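Local coordinates for peptide ABC transporter, peptide-binding protein (Thermus thermophilus, PDB 2D5W), which probably captures oligopeptides outside the cell for an ABC transporter, and holds a pentapeptide in this crystal, at residues L8-Q14 and I267-V273; E15-L19 and W218-I224; E35-Y39 and V247-F251; I252-N256 and A413-V417. All coordinates share one frame; numbering follows the deposited sequence.

Contact 1: L8-Q14 and I267-V273; sequences LVIGASQ and IDATSSV
With CG swung to the side of its own backbone N (chi1 -59°), Asp-268 brings OD2 to Val-9; at the far end of the contact, Val-273 holds CG1 trans to its N (chi1 -174°) and thrusts that methyl against Gln-14. The first meeting is polar. Val-9 N donates over 2.8 Å to Asp-268 OD2, which accepts on its anti lone pair, while OD1 of the same carboxylate forms a salt bridge with Arg-557. The aspartate thus reads a main-chain N-H with one oxygen and a guanidinium with the other. From here the two chains run in parallel. Ala-269 N reaches Val-9 O at 3.2 Å, Gly-11 N reaches Ala-269 O at 2.9 Å, and Ser-271 N closes on Gly-11 O at 2.9 Å. This is the edge of a mixed sheet, in which strand 7-12 lies between 246-251 and 269-270; helix 255-264 is the beta-alpha-beta crossover joining these two parallel neighbours of 7-12. Gly-11 has no side chain here, which leaves room for Ile-267, whose CG2 rests 3.5 Å from Gly-11 N. Past the strands the pairing persists through Ser-13 N and Val-273 O, 2.9 Å apart. An ST turn shapes this end: Ser-271 OG accepts from Val-273 N and also bonds Glu-35. Val-273 CG1 butts against the extended Gln-14 chain, the two side chains crossing at about a right angle, and approaches CD to 3.4 Å. The amide beyond is held by Ser-443 at OE1 and by the backbone of the bound peptide at NE2.

Contact 2: E15-L19 and W218-I224; sequences EPRVL and WVPGNSI
The indole of Trp-218 enters edge-on into the concave side of the bend 15-19, like a blade in a slot. Pro-16 O lies near the ring plane, 3.2 Å from CZ2 of Trp-218, and Val-18 CA borders the same rim farther along. Leu-19 closes the slot, its CB 3.7 Å from Trp-218 CZ3. A second bump fits beneath: Ile-224 CD1 tucks under one indole face, toward its rim, where it comes up to Pro-16 CD and meets Leu-19 tip to tip, with Leu-19 CD2 at 3.9 Å from Ile-224 CD1. At the other end of the indole, the extended Glu-15 chain (CG trans to N, chi1 -175°) delivers one oxygen to two donors. Trp-218 NE1 reaches Glu-15 OE2 at 2.8 Å on the anti lone pair, almost in the ring plane, while Gly-221 N comes to the syn side of the same OE2, also at 2.8 Å. Two nearly straight bonds grip this one oxygen, and the one from NE1, close to the ring plane, helps to set the rotation of the indole. The partner is a beta hairpin formed by strands 213-219 and 223-228, and its turn carries a classic beta bulge, where Asn-222 and Ser-223 both face Val-219.

Contact 3: E35-Y39 and V247-F251; sequences EIEQY and VVYRF
The phenol ring of Tyr-249 carries Ile-36 CG1 over the centre of one face, 3.5 Å from the ring centroid and almost on the ring normal, a CH-pi contact with little offset. Its edge is given to Glu-35 and Tyr-39. Tyr-249 turns that edge toward the face of Tyr-39 in an offset edge-to-face pair, with centroids 6.0 Å apart and planes at 80°. Phe-251 offers an edge too: Ile-36 CD1 comes up near its ring plane, 3.8 Å from CZ. One isoleucine thus serves two rings, CG1 on a face and CD1 at an edge, because chi1 of -70° places CG1 beside the backbone N and the chain runs on extended toward the strand. The hydroxyl end is polar and tight. Tyr-249 OH donates to Glu-35 OE1 over 2.6 Å, meeting the carboxylate on its anti side but 28° out of its plane. A water bridges the two phenols, donating to Tyr-249 OH at 2.8 Å and lying 2.7 Å from Tyr-39 OH. Ser-272 bonds OE2, and with Ser-271 at OE1 these hydroxyls would probably favour the ionised form of this buried carboxylate. Val-247 adds a methyl to the side of Tyr-39, its CG1 4.2 Å from CE2. Helix 31-40 lies on the sheet running nearly antiparallel to strand 246-251, the axes of the short segments 10.8 Å apart. Ile-10 of strand 7-12 and Met-226 of strand 223-228 touch both tyrosines, and Phe-213 of strand 213-219 touches Tyr-39 and Val-247, so these strands contribute to the layer under the helix.

Contact 4: I252-N256 and A413-V417; sequences IQNTN and AGNVV
Gln-253 stretches its extended side chain over the peptide carbonyl of Ala-413. NE2 is 2.9 Å from Ala-413 O and arrives from above the carbonyl plane, 73° out of it, rather than on a lone pair, although the N-H itself points almost straight at the oxygen. The aliphatic part of the glutamine comes with it, CG lying 3.6 Å from the same oxygen. Next along the chain the backbones come together: the CA atoms of Asn-254 and Gly-414 are 4.0 Å apart, an approach helped by the bare glycine, whose positive phi suits this turn. Gly-414 O then receives Thr-255 N at 2.9 Å. Thr-255 replies with its side chain. A chi1 of 56° sets OG1 between its backbone N and carbonyl carbon, from where it accepts the N-H of Val-416 at 3.1 Å. A water carries this link one residue further, 2.8 Å from Thr-255 OG1 and accepting from Val-417 N at 3.0 Å. The Val-416 methyl CG2 leans against the same threonine and the amide of Asn-254. Both turns end in N-caps. Asn-254 caps its helix through OD1, bonding Ser-257 N and, weakly, Asn-256 N; Asn-415 caps the other with a weak bond to Arg-418 N. Two helix starts, of 255-264 and 416-431, are thereby laid side by side, the approaching segments 17° apart in direction. The first follows strand 246-251 of one sheet and the second follows strand 401-410 of another, consistent with a junction between the two lobes of a periplasmic binding protein.

Contacts 1, 2 and 3 gather on one five-stranded sheet, whereas contact 4 lies where its chain leaves for the next helix. Contacts 1 and 3 are the closest pair, with centres about 8 Å apart, and share the Glu-35 site with Ser-271 and Ser-272. Contact 2 joins contact 3 through strands 223-228 and 246-251, with centres about 9 Å apart, and continues directly from contact 1 at Glu-15. Contact 4, its centre about 14 Å from that of contact 1, meets it through Ala-12 and Ile-252. Contact 1 reaches the bound peptide through Gln-14, Val-273 and Ser-272, whose backbone O meets a basic side chain and whose OG bonds Glu-35, a second-shell residue of contact 3.

Contact 1: L8-Q14 and I267-V273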
loop_
_atom_site.group_PDB
_atom_site.type_symbol
_atom_site.label_atom_id
_atom_site.label_comp_id
_atom_site.label_asym_id
_atom_site.label_seq_id
_atom_site.Cartn_x
_atom_site.Cartn_y
_atom_site.Cartn_z
ATOM N N LEU A 8 -0.935 -18.910 16.261
ATOM C CA LEU A 8 -0.244 -17.634 16.116
ATOM C C LEU A 8 -1.234 -16.471 16.159
ATOM O O LEU A 8 -2.074 -16.333 15.266
ATOM C CB LEU A 8 0.509 -17.606 14.785
ATOM C CG LEU A 8 1.126 -16.275 14.343
ATOM C CD1 LEU A 8 2.170 -15.824 15.348
ATOM C CD2 LEU A 8 1.742 -16.434 12.965
ATOM N N VAL A 9 -1.140 -15.644 17.196
ATOM C CA VAL A 9 -2.018 -14.488 17.335
ATOM C C VAL A 9 -1.223 -13.243 16.957
ATOM O O VAL A 9 -0.187 -12.943 17.560
ATOM C CB VAL A 9 -2.543 -14.348 18.783
ATOM C CG1 VAL A 9 -3.374 -13.079 18.922
ATOM C CG2 VAL A 9 -3.375 -15.567 19.153
ATOM N N ILE A 10 -1.713 -12.532 15.947
ATOM C CA ILE A 10 -1.066 -11.328 15.444
ATOM C C ILE A 10 -1.914 -10.100 15.749
ATOM O O ILE A 10 -3.111 -10.077 15.469
ATOM C CB ILE A 10 -0.851 -11.433 13.917
ATOM C CG1 ILE A 10 0.008 -12.661 13.603
ATOM C CG2 ILE A 10 -0.203 -10.168 13.388
ATOM C CD1 ILE A 10 0.093 -13.000 12.126
ATOM N N GLY A 11 -1.287 -9.080 16.328
ATOM C CA GLY A 11 -2.002 -7.862 16.657
ATOM C C GLY A 11 -1.848 -6.783 15.601
ATOM O O GLY A 11 -0.742 -6.530 15.114
ATOM N N ALA A 12 -2.962 -6.141 15.258
ATOM C CA ALA A 12 -2.974 -5.077 14.258
ATOM C C ALA A 12 -3.866 -3.931 14.725
ATOM O O ALA A 12 -4.806 -4.140 15.491
ATOM C CB ALA A 12 -3.478 -5.623 12.922
ATOM N N SER A 13 -3.576 -2.722 14.250
ATOM C CA SER A 13 -4.356 -1.547 14.629
ATOM C C SER A 13 -5.324 -1.078 13.541
ATOM O O SER A 13 -6.007 -0.066 13.708
ATOM C CB SER A 13 -3.428 -0.398 15.020
ATOM O OG SER A 13 -2.597 -0.024 13.939
ATOM N N GLN A 14 -5.367 -1.807 12.429
ATOM C CA GLN A 14 -6.264 -1.488 11.324
ATOM C C GLN A 14 -6.851 -2.793 10.821
ATOM O O GLN A 14 -6.203 -3.836 10.892
ATOM C CB GLN A 14 -5.505 -0.773 10.207
ATOM C CG GLN A 14 -4.993 0.590 10.637
ATOM C CD GLN A 14 -4.200 1.303 9.567
ATOM O OE1 GLN A 14 -4.348 1.033 8.374
ATOM N NE2 GLN A 14 -3.358 2.234 9.988
ATOM N N ILE A 267 -0.632 -11.640 22.774
ATOM C CA ILE A 267 -0.361 -11.500 21.347
ATOM C C ILE A 267 1.048 -12.015 21.040
ATOM O O ILE A 267 2.034 -11.561 21.623
ATOM C CB ILE A 267 -0.529 -10.024 20.928
ATOM C CG1 ILE A 267 -2.008 -9.637 21.067
ATOM C CG2 ILE A 267 -0.034 -9.807 19.504
ATOM C CD1 ILE A 267 -2.289 -8.161 20.915
ATOM N N ASP A 268 1.137 -12.973 20.122
ATOM C CA ASP A 268 2.418 -13.580 19.769
ATOM C C ASP A 268 3.342 -12.718 18.927
ATOM O O ASP A 268 4.562 -12.772 19.087
ATOM C CB ASP A 268 2.189 -14.900 19.034
ATOM C CG ASP A 268 1.408 -15.897 19.860
ATOM O OD1 ASP A 268 1.812 -16.166 21.008
ATOM O OD2 ASP A 268 0.392 -16.422 19.359
ATOM N N ALA A 269 2.767 -11.935 18.021
ATOM C CA ALA A 269 3.561 -11.086 17.144
ATOM C C ALA A 269 2.722 -9.927 16.650
ATOM O O ALA A 269 1.497 -9.996 16.653
ATOM C CB ALA A 269 4.066 -11.897 15.952
ATOM N N THR A 270 3.382 -8.858 16.224
ATOM C CA THR A 270 2.653 -7.715 15.711
ATOM C C THR A 270 2.768 -7.616 14.196
ATOM O O THR A 270 3.734 -8.072 13.581
ATOM C CB THR A 270 3.128 -6.399 16.351
ATOM O OG1 THR A 270 4.547 -6.277 16.209
ATOM C CG2 THR A 270 2.751 -6.362 17.830
ATOM N N SER A 271 1.735 -7.025 13.611
ATOM C CA SER A 271 1.612 -6.807 12.179
ATOM C C SER A 271 2.474 -5.622 11.755
ATOM O O SER A 271 2.981 -4.877 12.596
ATOM C CB SER A 271 0.137 -6.507 11.873
ATOM O OG SER A 271 -0.071 -5.975 10.574
ATOM N N SER A 272 2.641 -5.448 10.448
ATOM C CA SER A 272 3.375 -4.300 9.936
ATOM C C SER A 272 2.473 -3.075 10.148
ATOM O O SER A 272 2.925 -1.938 10.036
ATOM C CB SER A 272 3.686 -4.466 8.445
ATOM O OG SER A 272 2.506 -4.461 7.658
ATOM N N VAL A 273 1.194 -3.319 10.436
ATOM C CA VAL A 273 0.239 -2.242 10.699
ATOM C C VAL A 273 -0.249 -2.438 12.133
ATOM O O VAL A 273 -1.315 -3.010 12.385
ATOM C CB VAL A 273 -0.959 -2.284 9.721
ATOM C CG1 VAL A 273 -1.847 -1.070 9.944
ATOM C CG2 VAL A 273 -0.458 -2.312 8.286
#

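Contact 2: E15-L19 and W218-I224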
loop_
_atom_site.group_PDB
_atom_site.type_symbol
_atom_site.label_atom_id
_atom_site.label_comp_id
_atom_site.label_asym_id
_atom_site.label_seq_id
_atom_site.Cartn_x
_atom_site.Cartn_y
_atom_site.Cartn_z
ATOM N N GLU A 15 -8.077 -2.731 10.319
ATOM C CA GLU A 15 -8.772 -3.916 9.830
ATOM C C GLU A 15 -9.176 -3.765 8.366
ATOM O O GLU A 15 -9.590 -2.691 7.940
ATOM C CB GLU A 15 -10.021 -4.152 10.683
ATOM C CG GLU A 15 -10.788 -5.424 10.366
ATOM C CD GLU A 15 -11.916 -5.690 11.352
ATOM O OE1 GLU A 15 -11.978 -4.997 12.394
ATOM O OE2 GLU A 15 -12.736 -6.598 11.098
ATOM N N PRO A 16 -9.048 -4.840 7.573
ATOM C CA PRO A 16 -9.434 -4.744 6.161
ATOM C C PRO A 16 -10.917 -4.401 6.036
ATOM O O PRO A 16 -11.738 -4.902 6.802
ATOM C CB PRO A 16 -9.150 -6.144 5.624
ATOM C CG PRO A 16 -8.072 -6.659 6.526
ATOM C CD PRO A 16 -8.499 -6.171 7.885
ATOM N N ARG A 17 -11.264 -3.552 5.075
ATOM C CA ARG A 17 -12.667 -3.208 4.870
ATOM C C ARG A 17 -13.362 -4.372 4.157
ATOM O O ARG A 17 -14.527 -4.666 4.421
ATOM C CB ARG A 17 -12.782 -1.926 4.046
ATOM C CG ARG A 17 -14.218 -1.492 3.739
ATOM C CD ARG A 17 -15.097 -1.431 4.988
ATOM N NE ARG A 17 -16.452 -0.958 4.698
ATOM C CZ ARG A 17 -16.787 0.320 4.545
ATOM N NH1 ARG A 17 -18.045 0.650 4.278
ATOM N NH2 ARG A 17 -15.871 1.271 4.670
ATOM N N VAL A 18 -12.633 -5.009 3.243
ATOM C CA VAL A 18 -13.105 -6.174 2.492
ATOM C C VAL A 18 -11.920 -7.132 2.417
ATOM O O VAL A 18 -10.784 -6.734 2.697
ATOM C CB VAL A 18 -13.580 -5.815 1.053
ATOM C CG1 VAL A 18 -14.831 -4.959 1.122
ATOM C CG2 VAL A 18 -12.479 -5.103 0.291
ATOM N N LEU A 19 -12.169 -8.380 2.029
ATOM C CA LEU A 19 -11.101 -9.365 1.994
ATOM C C LEU A 19 -11.307 -10.456 0.950
ATOM O O LEU A 19 -12.443 -10.801 0.617
ATOM C CB LEU A 19 -10.997 -10.024 3.373
ATOM C CG LEU A 19 -9.853 -10.990 3.682
ATOM C CD1 LEU A 19 -8.571 -10.202 3.893
ATOM C CD2 LEU A 19 -10.184 -11.798 4.935
ATOM N N TRP A 218 -14.489 -14.510 9.986
ATOM C CA TRP A 218 -14.158 -13.100 10.134
ATOM C C TRP A 218 -15.201 -12.528 11.095
ATOM O O TRP A 218 -16.399 -12.553 10.811
ATOM C CB TRP A 218 -14.244 -12.380 8.786
ATOM C CG TRP A 218 -13.851 -10.913 8.795
ATOM C CD1 TRP A 218 -13.468 -10.154 9.870
ATOM C CD2 TRP A 218 -13.810 -10.047 7.659
ATOM N NE1 TRP A 218 -13.187 -8.866 9.466
ATOM C CE2 TRP A 218 -13.390 -8.774 8.114
ATOM C CE3 TRP A 218 -14.089 -10.223 6.297
ATOM C CZ2 TRP A 218 -13.243 -7.683 7.252
ATOM C CZ3 TRP A 218 -13.944 -9.140 5.440
ATOM C CH2 TRP A 218 -13.524 -7.884 5.922
ATOM N N VAL A 219 -14.745 -12.074 12.257
ATOM C CA VAL A 219 -15.614 -11.453 13.257
ATOM C C VAL A 219 -15.301 -9.979 13.012
ATOM O O VAL A 219 -14.366 -9.426 13.595
ATOM C CB VAL A 219 -15.200 -11.860 14.685
ATOM C CG1 VAL A 219 -16.195 -11.299 15.689
ATOM C CG2 VAL A 219 -15.127 -13.380 14.796
ATOM N N PRO A 220 -16.089 -9.318 12.150
ATOM C CA PRO A 220 -15.811 -7.910 11.856
ATOM C C PRO A 220 -15.730 -6.978 13.043
ATOM O O PRO A 220 -16.613 -6.954 13.898
ATOM C CB PRO A 220 -16.909 -7.540 10.865
ATOM C CG PRO A 220 -18.052 -8.372 11.304
ATOM C CD PRO A 220 -17.420 -9.709 11.649
ATOM N N GLY A 221 -14.650 -6.202 13.068
ATOM C CA GLY A 221 -14.405 -5.272 14.150
ATOM C C GLY A 221 -13.596 -5.916 15.257
ATOM O O GLY A 221 -13.160 -5.235 16.185
ATOM N N ASN A 222 -13.368 -7.223 15.157
ATOM C CA ASN A 222 -12.644 -7.936 16.198
ATOM C C ASN A 222 -11.482 -8.815 15.747
ATOM O O ASN A 222 -10.369 -8.677 16.251
ATOM C CB ASN A 222 -13.637 -8.781 17.006
ATOM C CG ASN A 222 -12.973 -9.564 18.121
ATOM O OD1 ASN A 222 -12.292 -10.559 17.878
ATOM N ND2 ASN A 222 -13.169 -9.113 19.355
ATOM N N SER A 223 -11.718 -9.709 14.791
ATOM C CA SER A 223 -10.658 -10.618 14.385
ATOM C C SER A 223 -10.923 -11.364 13.092
ATOM O O SER A 223 -12.050 -11.437 12.614
ATOM C CB SER A 223 -10.458 -11.659 15.486
ATOM O OG SER A 223 -11.666 -12.380 15.695
ATOM N N ILE A 224 -9.850 -11.917 12.536
ATOM C CA ILE A 224 -9.915 -12.754 11.345
ATOM C C ILE A 224 -9.171 -14.027 11.751
ATOM O O ILE A 224 -7.989 -13.986 12.113
ATOM C CB ILE A 224 -9.248 -12.089 10.120
ATOM C CG1 ILE A 224 -10.190 -11.021 9.550
ATOM C CG2 ILE A 224 -8.923 -13.140 9.057
ATOM C CD1 ILE A 224 -9.580 -10.156 8.468
#

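Contact 3: E35-Y39 and V247-F251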
loop_
_atom_site.group_PDB
_atom_site.type_symbol
_atom_site.label_atom_id
_atom_site.label_comp_id
_atom_site.label_asym_id
_atom_site.label_seq_id
_atom_site.Cartn_x
_atom_site.Cartn_y
_atom_site.Cartn_z
ATOM N N GLU A 35 -1.220 -7.750 3.728
ATOM C CA GLU A 35 -0.421 -8.576 4.627
ATOM C C GLU A 35 -1.178 -9.844 5.009
ATOM O O GLU A 35 -0.644 -10.949 4.924
ATOM C CB GLU A 35 -0.067 -7.797 5.888
ATOM C CG GLU A 35 0.873 -8.548 6.811
ATOM C CD GLU A 35 1.052 -7.840 8.133
ATOM O OE1 GLU A 35 0.249 -8.090 9.054
ATOM O OE2 GLU A 35 1.987 -7.022 8.243
ATOM N N ILE A 36 -2.427 -9.683 5.430
ATOM C CA ILE A 36 -3.247 -10.817 5.823
ATOM C C ILE A 36 -3.438 -11.777 4.658
ATOM O O ILE A 36 -3.384 -12.997 4.826
ATOM C CB ILE A 36 -4.625 -10.343 6.329
ATOM C CG1 ILE A 36 -4.453 -9.632 7.670
ATOM C CG2 ILE A 36 -5.585 -11.524 6.466
ATOM C CD1 ILE A 36 -5.713 -8.990 8.192
ATOM N N GLU A 37 -3.640 -11.229 3.466
ATOM C CA GLU A 37 -3.861 -12.082 2.314
ATOM C C GLU A 37 -2.677 -12.951 1.919
ATOM O O GLU A 37 -2.848 -13.912 1.177
ATOM C CB GLU A 37 -4.375 -11.252 1.141
ATOM C CG GLU A 37 -5.821 -10.834 1.376
ATOM C CD GLU A 37 -6.432 -10.079 0.226
ATOM O OE1 GLU A 37 -7.641 -9.769 0.308
ATOM O OE2 GLU A 37 -5.712 -9.790 -0.752
ATOM N N GLN A 38 -1.479 -12.640 2.410
ATOM C CA GLN A 38 -0.335 -13.493 2.098
ATOM C C GLN A 38 -0.588 -14.870 2.707
ATOM O O GLN A 38 -0.186 -15.892 2.148
ATOM C CB GLN A 38 0.951 -12.947 2.701
ATOM C CG GLN A 38 1.433 -11.641 2.144
ATOM C CD GLN A 38 2.662 -11.194 2.888
ATOM O OE1 GLN A 38 3.773 -11.214 2.356
ATOM N NE2 GLN A 38 2.477 -10.821 4.145
ATOM N N TYR A 39 -1.244 -14.892 3.862
ATOM C CA TYR A 39 -1.543 -16.147 4.536
ATOM C C TYR A 39 -2.590 -16.959 3.780
ATOM O O TYR A 39 -2.567 -18.191 3.798
ATOM C CB TYR A 39 -2.057 -15.887 5.960
ATOM C CG TYR A 39 -1.014 -15.336 6.904
ATOM C CD1 TYR A 39 -0.655 -13.987 6.879
ATOM C CD2 TYR A 39 -0.347 -16.177 7.793
ATOM C CE1 TYR A 39 0.349 -13.493 7.717
ATOM C CE2 TYR A 39 0.655 -15.697 8.632
ATOM C CZ TYR A 39 1.001 -14.357 8.588
ATOM O OH TYR A 39 2.010 -13.901 9.405
ATOM N N VAL A 247 -4.023 -19.202 12.711
ATOM C CA VAL A 247 -3.493 -17.842 12.744
ATOM C C VAL A 247 -4.682 -16.926 12.966
ATOM O O VAL A 247 -5.675 -16.994 12.236
ATOM C CB VAL A 247 -2.816 -17.438 11.416
ATOM C CG1 VAL A 247 -2.351 -15.985 11.494
ATOM C CG2 VAL A 247 -1.641 -18.358 11.121
ATOM N N VAL A 248 -4.591 -16.080 13.982
ATOM C CA VAL A 248 -5.666 -15.155 14.285
ATOM C C VAL A 248 -5.154 -13.728 14.353
ATOM O O VAL A 248 -4.207 -13.432 15.088
ATOM C CB VAL A 248 -6.331 -15.478 15.645
ATOM C CG1 VAL A 248 -7.404 -14.441 15.967
ATOM C CG2 VAL A 248 -6.930 -16.871 15.616
ATOM N N TYR A 249 -5.760 -12.854 13.559
ATOM C CA TYR A 249 -5.424 -11.438 13.588
ATOM C C TYR A 249 -6.435 -10.795 14.528
ATOM O O TYR A 249 -7.643 -10.987 14.371
ATOM C CB TYR A 249 -5.566 -10.812 12.202
ATOM C CG TYR A 249 -4.279 -10.732 11.420
ATOM C CD1 TYR A 249 -3.571 -9.531 11.325
ATOM C CD2 TYR A 249 -3.764 -11.855 10.772
ATOM C CE1 TYR A 249 -2.388 -9.450 10.603
ATOM C CE2 TYR A 249 -2.582 -11.783 10.050
ATOM C CZ TYR A 249 -1.898 -10.583 9.968
ATOM O OH TYR A 249 -0.731 -10.528 9.243
ATOM N N ARG A 250 -5.939 -10.063 15.519
ATOM C CA ARG A 250 -6.782 -9.354 16.474
ATOM C C ARG A 250 -6.641 -7.874 16.157
ATOM O O ARG A 250 -5.529 -7.361 16.042
ATOM C CB ARG A 250 -6.330 -9.624 17.908
ATOM C CG ARG A 250 -6.791 -10.957 18.466
ATOM C CD ARG A 250 -6.355 -11.109 19.912
ATOM N NE ARG A 250 -6.829 -10.008 20.746
ATOM C CZ ARG A 250 -6.425 -9.789 21.994
ATOM N NH1 ARG A 250 -6.907 -8.762 22.681
ATOM N NH2 ARG A 250 -5.532 -10.597 22.553
ATOM N N PHE A 251 -7.775 -7.194 16.017
ATOM C CA PHE A 251 -7.788 -5.779 15.680
ATOM C C PHE A 251 -8.144 -4.883 16.850
ATOM O O PHE A 251 -9.198 -5.037 17.467
ATOM C CB PHE A 251 -8.772 -5.545 14.533
ATOM C CG PHE A 251 -8.491 -6.393 13.332
ATOM C CD1 PHE A 251 -7.339 -6.187 12.581
ATOM C CD2 PHE A 251 -9.339 -7.439 12.983
ATOM C CE1 PHE A 251 -7.031 -7.009 11.506
ATOM C CE2 PHE A 251 -9.036 -8.270 11.903
ATOM C CZ PHE A 251 -7.880 -8.051 11.167
HETATM O O HOH W 1 2.014 -11.195 9.611
#

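Contact 4: I252-N256 and A413-V417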
loop_
_atom_site.group_PDB
_atom_site.type_symbol
_atom_site.label_atom_id
_atom_site.label_comp_id
_atom_site.label_asym_id
_atom_site.label_seq_id
_atom_site.Cartn_x
_atom_site.Cartn_y
_atom_site.Cartn_z
ATOM N N ILE A 252 -7.248 -3.948 17.147
ATOM C CA ILE A 252 -7.447 -2.978 18.221
ATOM C C ILE A 252 -7.087 -1.632 17.595
ATOM O O ILE A 252 -5.913 -1.322 17.390
ATOM C CB ILE A 252 -6.547 -3.299 19.437
ATOM C CG1 ILE A 252 -6.876 -4.703 19.963
ATOM C CG2 ILE A 252 -6.772 -2.263 20.539
ATOM C CD1 ILE A 252 -6.004 -5.158 21.122
ATOM N N GLN A 253 -8.114 -0.842 17.284
ATOM C CA GLN A 253 -7.952 0.440 16.601
ATOM C C GLN A 253 -7.113 1.504 17.292
ATOM O O GLN A 253 -6.353 2.222 16.635
ATOM C CB GLN A 253 -9.325 1.028 16.273
ATOM C CG GLN A 253 -9.272 2.180 15.281
ATOM C CD GLN A 253 -10.613 2.855 15.092
ATOM O OE1 GLN A 253 -11.665 2.225 15.207
ATOM N NE2 GLN A 253 -10.584 4.145 14.783
ATOM N N ASN A 254 -7.269 1.639 18.601
ATOM C CA ASN A 254 -6.487 2.629 19.322
ATOM C C ASN A 254 -5.110 2.018 19.546
ATOM O O ASN A 254 -4.983 0.979 20.195
ATOM C CB ASN A 254 -7.151 2.978 20.651
ATOM C CG ASN A 254 -6.368 4.011 21.427
ATOM O OD1 ASN A 254 -5.298 3.720 21.959
ATOM N ND2 ASN A 254 -6.883 5.235 21.477
ATOM N N THR A 255 -4.077 2.657 19.009
ATOM C CA THR A 255 -2.736 2.102 19.130
ATOM C C THR A 255 -2.218 1.991 20.559
ATOM O O THR A 255 -1.397 1.119 20.842
ATOM C CB THR A 255 -1.716 2.869 18.259
ATOM O OG1 THR A 255 -1.743 4.259 18.594
ATOM C CG2 THR A 255 -2.043 2.691 16.779
ATOM N N ASN A 256 -2.680 2.850 21.466
ATOM C CA ASN A 256 -2.243 2.734 22.854
ATOM C C ASN A 256 -2.892 1.489 23.457
ATOM O O ASN A 256 -2.255 0.754 24.213
ATOM C CB ASN A 256 -2.620 3.978 23.669
ATOM C CG ASN A 256 -2.293 3.821 25.143
ATOM O OD1 ASN A 256 -3.165 3.527 25.958
ATOM N ND2 ASN A 256 -1.024 3.995 25.485
ATOM N N ALA A 413 -8.271 7.583 12.653
ATOM C CA ALA A 413 -8.669 7.707 14.049
ATOM C C ALA A 413 -8.083 6.547 14.846
ATOM O O ALA A 413 -8.005 5.422 14.351
ATOM C CB ALA A 413 -10.193 7.701 14.163
ATOM N N GLY A 414 -7.657 6.831 16.071
ATOM C CA GLY A 414 -7.097 5.791 16.916
ATOM C C GLY A 414 -5.586 5.689 16.866
ATOM O O GLY A 414 -4.974 5.136 17.781
ATOM N N ASN A 415 -4.979 6.183 15.794
ATOM C CA ASN A 415 -3.529 6.140 15.679
ATOM C C ASN A 415 -3.049 7.337 16.487
ATOM O O ASN A 415 -3.030 8.474 16.009
ATOM C CB ASN A 415 -3.107 6.248 14.216
ATOM C CG ASN A 415 -1.641 5.966 14.021
ATOM O OD1 ASN A 415 -0.792 6.798 14.333
ATOM N ND2 ASN A 415 -1.328 4.774 13.521
ATOM N N VAL A 416 -2.659 7.065 17.726
ATOM C CA VAL A 416 -2.271 8.118 18.644
ATOM C C VAL A 416 -1.161 9.055 18.198
ATOM O O VAL A 416 -1.280 10.267 18.387
ATOM C CB VAL A 416 -1.949 7.525 20.035
ATOM C CG1 VAL A 416 -1.552 8.633 21.003
ATOM C CG2 VAL A 416 -3.174 6.785 20.566
ATOM N N VAL A 417 -0.103 8.538 17.587
ATOM C CA VAL A 417 0.962 9.442 17.175
ATOM C C VAL A 417 0.460 10.425 16.112
ATOM O O VAL A 417 0.897 11.578 16.072
ATOM C CB VAL A 417 2.224 8.672 16.686
ATOM C CG1 VAL A 417 2.031 8.150 15.274
ATOM C CG2 VAL A 417 3.445 9.580 16.783
HETATM O O HOH W 2 -6.000 3.080 13.994
HETATM O O HOH W 3 0.591 5.686 18.194
#